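Local coordinates for hypothetical protein PSPTO5229 (Pseudomonas syringae pv. tomato str. DC3000, PDB 2EVE), which is of unknown function but carries an EVE domain of the PUA-like clan, a relationship consistent with binding modified nucleic acid bases, at residues A[113-123]-A[137-148]. Sequence-based numbering, arbitrary orientation.
Sequences YLKQQSQLEQL and VTAEQWAAILAL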
loop_
_atom_site.group_PDB
_atom_site.type_symbol
_atom_site.label_atom_id
_atom_site.label_comp_id
_atom_site.label_asym_id
_atom_site.label_seq_id
_atom_site.Cartn_x
_atom_site.Cartn_y
_atom_site.Cartn_z
ATOM N N TYR A 113 17.512 4.606 -2.658
ATOM C CA TYR A 113 18.247 3.880 -1.630
ATOM C C TYR A 113 17.860 2.400 -1.635
ATOM O O TYR A 113 18.713 1.520 -1.492
ATOM C CB TYR A 113 17.961 4.514 -0.264
ATOM C CG TYR A 113 18.689 3.885 0.904
ATOM C CD1 TYR A 113 20.038 3.543 0.811
ATOM C CD2 TYR A 113 18.035 3.661 2.114
ATOM C CE1 TYR A 113 20.717 2.991 1.896
ATOM C CE2 TYR A 113 18.703 3.112 3.205
ATOM C CZ TYR A 113 20.042 2.779 3.090
ATOM O OH TYR A 113 20.699 2.229 4.166
ATOM N N LEU A 114 16.572 2.127 -1.811
ATOM C CA LEU A 114 16.088 0.752 -1.845
ATOM C C LEU A 114 16.603 0.022 -3.084
ATOM O O LEU A 114 16.879 -1.175 -3.033
ATOM C CB LEU A 114 14.555 0.736 -1.824
ATOM C CG LEU A 114 13.905 1.307 -0.560
ATOM C CD1 LEU A 114 12.405 1.464 -0.764
ATOM C CD2 LEU A 114 14.191 0.383 0.618
ATOM N N LYS A 115 16.736 0.742 -4.194
ATOM C CA LYS A 115 17.224 0.133 -5.430
ATOM C C LYS A 115 18.689 -0.286 -5.323
ATOM O O LYS A 115 19.175 -1.080 -6.126
ATOM C CB LYS A 115 17.046 1.098 -6.609
ATOM C CG LYS A 115 15.599 1.292 -7.039
ATOM C CD LYS A 115 15.497 2.234 -8.232
ATOM C CE LYS A 115 14.056 2.385 -8.697
ATOM N NZ LYS A 115 13.939 3.339 -9.840
ATOM N N GLN A 116 19.392 0.245 -4.326
ATOM C CA GLN A 116 20.795 -0.093 -4.129
ATOM C C GLN A 116 20.960 -1.388 -3.336
ATOM O O GLN A 116 22.077 -1.873 -3.158
ATOM C CB GLN A 116 21.513 1.044 -3.398
ATOM C CG GLN A 116 21.601 2.338 -4.189
ATOM C CD GLN A 116 22.197 3.475 -3.380
ATOM O OE1 GLN A 116 22.484 4.548 -3.909
ATOM N NE2 GLN A 116 22.380 3.245 -2.084
ATOM N N GLN A 117 19.849 -1.948 -2.865
ATOM C CA GLN A 117 19.882 -3.175 -2.076
ATOM C C GLN A 117 19.726 -4.430 -2.932
ATOM O O GLN A 117 18.679 -4.654 -3.538
ATOM C CB GLN A 117 18.775 -3.146 -1.019
ATOM C CG GLN A 117 18.696 -1.845 -0.229
ATOM C CD GLN A 117 20.035 -1.437 0.358
ATOM O OE1 GLN A 117 20.726 -2.247 0.978
ATOM N NE2 GLN A 117 20.401 -0.175 0.176
ATOM N N SER A 118 20.769 -5.255 -2.967
ATOM C CA SER A 118 20.730 -6.480 -3.755
ATOM C C SER A 118 19.634 -7.432 -3.272
ATOM O O SER A 118 19.037 -8.155 -4.070
ATOM C CB SER A 118 22.094 -7.186 -3.708
ATOM O OG SER A 118 22.442 -7.559 -2.386
ATOM N N GLN A 119 19.366 -7.427 -1.971
ATOM C CA GLN A 119 18.343 -8.298 -1.403
ATOM C C GLN A 119 16.928 -7.938 -1.840
ATOM O O GLN A 119 15.995 -8.712 -1.632
ATOM C CB GLN A 119 18.410 -8.279 0.126
ATOM C CG GLN A 119 19.472 -9.185 0.713
ATOM C CD GLN A 119 19.488 -9.148 2.227
ATOM O OE1 GLN A 119 19.901 -8.158 2.832
ATOM N NE2 GLN A 119 19.025 -10.227 2.848
ATOM N N LEU A 120 16.768 -6.767 -2.446
ATOM C CA LEU A 120 15.449 -6.334 -2.893
ATOM C C LEU A 120 15.315 -6.340 -4.413
ATOM O O LEU A 120 14.350 -5.805 -4.951
ATOM C CB LEU A 120 15.150 -4.927 -2.366
ATOM C CG LEU A 120 15.226 -4.704 -0.851
ATOM C CD1 LEU A 120 14.912 -3.246 -0.535
ATOM C CD2 LEU A 120 14.248 -5.626 -0.139
ATOM N N GLU A 121 16.269 -6.947 -5.108
ATOM C CA GLU A 121 16.220 -6.975 -6.566
ATOM C C GLU A 121 14.959 -7.621 -7.137
ATOM O O GLU A 121 14.547 -7.301 -8.253
ATOM C CB GLU A 121 17.457 -7.684 -7.125
ATOM C CG GLU A 121 18.757 -6.944 -6.864
ATOM C CD GLU A 121 19.951 -7.636 -7.492
ATOM O OE1 GLU A 121 20.184 -8.821 -7.175
ATOM O OE2 GLU A 121 20.653 -6.995 -8.300
ATOM N N GLN A 122 14.345 -8.519 -6.370
ATOM C CA GLN A 122 13.135 -9.206 -6.818
ATOM C C GLN A 122 11.849 -8.504 -6.392
ATOM O O GLN A 122 10.752 -8.991 -6.661
ATOM C CB GLN A 122 13.122 -10.645 -6.297
ATOM C CG GLN A 122 14.207 -11.525 -6.890
ATOM C CD GLN A 122 14.080 -11.664 -8.395
ATOM O OE1 GLN A 122 13.060 -12.133 -8.902
ATOM N NE2 GLN A 122 15.117 -11.254 -9.118
ATOM N N LEU A 123 11.985 -7.364 -5.726
ATOM C CA LEU A 123 10.821 -6.609 -5.282
ATOM C C LEU A 123 10.295 -5.805 -6.469
ATOM O O LEU A 123 11.034 -5.038 -7.082
ATOM C CB LEU A 123 11.218 -5.667 -4.147
ATOM C CG LEU A 123 10.087 -4.906 -3.455
ATOM C CD1 LEU A 123 9.163 -5.887 -2.732
ATOM C CD2 LEU A 123 10.692 -3.916 -2.475
ATOM N N VAL A 137 5.702 -8.934 -0.154
ATOM C CA VAL A 137 7.065 -8.689 0.302
ATOM C C VAL A 137 7.462 -9.973 1.023
ATOM O O VAL A 137 6.744 -10.427 1.913
ATOM C CB VAL A 137 7.134 -7.490 1.291
ATOM C CG1 VAL A 137 8.527 -7.391 1.904
ATOM C CG2 VAL A 137 6.794 -6.190 0.566
ATOM N N THR A 138 8.582 -10.576 0.629
ATOM C CA THR A 138 9.022 -11.815 1.266
ATOM C C THR A 138 9.554 -11.529 2.661
ATOM O O THR A 138 9.853 -10.382 2.996
ATOM C CB THR A 138 10.141 -12.507 0.464
ATOM O OG1 THR A 138 11.326 -11.705 0.512
ATOM C CG2 THR A 138 9.718 -12.711 -0.981
ATOM N N ALA A 139 9.665 -12.571 3.475
ATOM C CA ALA A 139 10.175 -12.414 4.829
ATOM C C ALA A 139 11.597 -11.867 4.783
ATOM O O ALA A 139 11.989 -11.064 5.629
ATOM C CB ALA A 139 10.150 -13.754 5.561
ATOM N N GLU A 140 12.365 -12.300 3.785
ATOM C CA GLU A 140 13.745 -11.850 3.638
ATOM C C GLU A 140 13.804 -10.375 3.262
ATOM O O GLU A 140 14.630 -9.626 3.786
ATOM C CB GLU A 140 14.479 -12.669 2.572
ATOM C CG GLU A 140 14.271 -14.170 2.675
ATOM C CD GLU A 140 13.091 -14.647 1.846
ATOM O OE1 GLU A 140 13.239 -14.776 0.608
ATOM O OE2 GLU A 140 12.012 -14.882 2.428
ATOM N N GLN A 141 12.931 -9.956 2.351
ATOM C CA GLN A 141 12.915 -8.561 1.932
ATOM C C GLN A 141 12.459 -7.680 3.085
ATOM O O GLN A 141 12.994 -6.594 3.293
ATOM C CB GLN A 141 11.993 -8.380 0.723
ATOM C CG GLN A 141 12.431 -9.174 -0.495
ATOM C CD GLN A 141 11.395 -9.166 -1.602
ATOM O OE1 GLN A 141 10.191 -9.135 -1.339
ATOM N NE2 GLN A 141 11.857 -9.218 -2.851
ATOM N N TRP A 142 11.472 -8.157 3.835
ATOM C CA TRP A 142 10.951 -7.411 4.971
ATOM C C TRP A 142 12.051 -7.181 6.007
ATOM O O TRP A 142 12.256 -6.059 6.467
ATOM C CB TRP A 142 9.775 -8.168 5.599
ATOM C CG TRP A 142 9.073 -7.412 6.697
ATOM C CD1 TRP A 142 9.381 -7.419 8.029
ATOM C CD2 TRP A 142 7.966 -6.512 6.547
ATOM N NE1 TRP A 142 8.537 -6.576 8.715
ATOM C CE2 TRP A 142 7.659 -6.007 7.830
ATOM C CE3 TRP A 142 7.206 -6.079 5.451
ATOM C CZ2 TRP A 142 6.622 -5.093 8.047
ATOM C CZ3 TRP A 142 6.174 -5.169 5.667
ATOM C CH2 TRP A 142 5.893 -4.686 6.959
ATOM N N ALA A 143 12.762 -8.245 6.364
ATOM C CA ALA A 143 13.840 -8.143 7.340
ATOM C C ALA A 143 14.937 -7.211 6.839
ATOM O O ALA A 143 15.510 -6.442 7.610
ATOM C CB ALA A 143 14.418 -9.525 7.627
ATOM N N ALA A 144 15.226 -7.275 5.541
ATOM C CA ALA A 144 16.260 -6.432 4.957
ATOM C C ALA A 144 15.897 -4.957 5.066
ATOM O O ALA A 144 16.747 -4.119 5.367
ATOM C CB ALA A 144 16.480 -6.809 3.495
ATOM N N ILE A 145 14.633 -4.637 4.816
ATOM C CA ILE A 145 14.190 -3.255 4.893
ATOM C C ILE A 145 14.187 -2.763 6.340
ATOM O O ILE A 145 14.583 -1.630 6.613
ATOM C CB ILE A 145 12.796 -3.090 4.246
ATOM C CG1 ILE A 145 12.925 -3.300 2.734
ATOM C CG2 ILE A 145 12.233 -1.705 4.540
ATOM C CD1 ILE A 145 11.616 -3.414 1.998
ATOM N N LEU A 146 13.764 -3.611 7.272
ATOM C CA LEU A 146 13.761 -3.210 8.675
ATOM C C LEU A 146 15.191 -2.905 9.123
ATOM O O LEU A 146 15.423 -1.962 9.879
ATOM C CB LEU A 146 13.168 -4.307 9.564
ATOM C CG LEU A 146 11.666 -4.585 9.464
ATOM C CD1 LEU A 146 11.286 -5.629 10.504
ATOM C CD2 LEU A 146 10.871 -3.303 9.689
ATOM N N ALA A 147 16.145 -3.701 8.649
ATOM C CA ALA A 147 17.545 -3.499 9.006
ATOM C C ALA A 147 18.065 -2.176 8.452
ATOM O O ALA A 147 18.950 -1.557 9.041
ATOM C CB ALA A 147 18.393 -4.658 8.486
ATOM N N LEU A 148 17.519 -1.747 7.317
ATOM C CA LEU A 148 17.934 -0.490 6.705
ATOM C C LEU A 148 17.552 0.700 7.576
ATOM O O LEU A 148 18.181 1.753 7.506
ATOM C CB LEU A 148 17.306 -0.326 5.318
ATOM C CG LEU A 148 17.903 -1.138 4.170
ATOM C CD1 LEU A 148 17.130 -0.838 2.893
ATOM C CD2 LEU A 148 19.379 -0.785 3.992
HETATM O O HOH W 1 14.579 -9.690 -3.738
HETATM O O HOH W 2 17.083 -10.383 4.764
HETATM O O HOH W 3 10.086 -10.814 -4.813
#
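Gln141 NE2 gives its hydrogens to two waters that link it to Gln119 and to the type I turn Leu120–Leu123: one, 2.9 Å from NE2, donates to Gln119 O and accepts from Gln122 N, and the other donates to Gln122 O. The same amide belongs to the capping box that starts helix 139-149 of this PUA-like EVE domain, its OE1 accepting from Thr138 N (2.9 Å) while Thr138 OG1 accepts from Gln141 N. Held at both ends, the amide is fixed in rotation, and Leu123 CD1 packs against OE1 at 3.7 Å. Leu120 meets Ile145 at about a right angle: Leu120 CD1 lies 3.8 Å from Ile145 CG1, and Leu120 CD2 rests on Gln141 CB. Ile145 and Leu114 also touch Ile59 of strand 58-71, so both segments pack on the same residue of the sheet. Farther along, Leu148 inserts its two methyls between Leu114, Gln117 and Tyr113. Gln117, turned about its CB-CG bond (chi2 -52°), folds back so that NE2 donates almost straight to Tyr113 O (2.9 Å, 173°), on the opposite face of that carbonyl from Gln116 N. This fold sets Gln117 CG 3.6 Å from Leu148 CD1, while Leu148 CD2 lies obliquely by the Tyr113 ring, 3.7 Å from CZ.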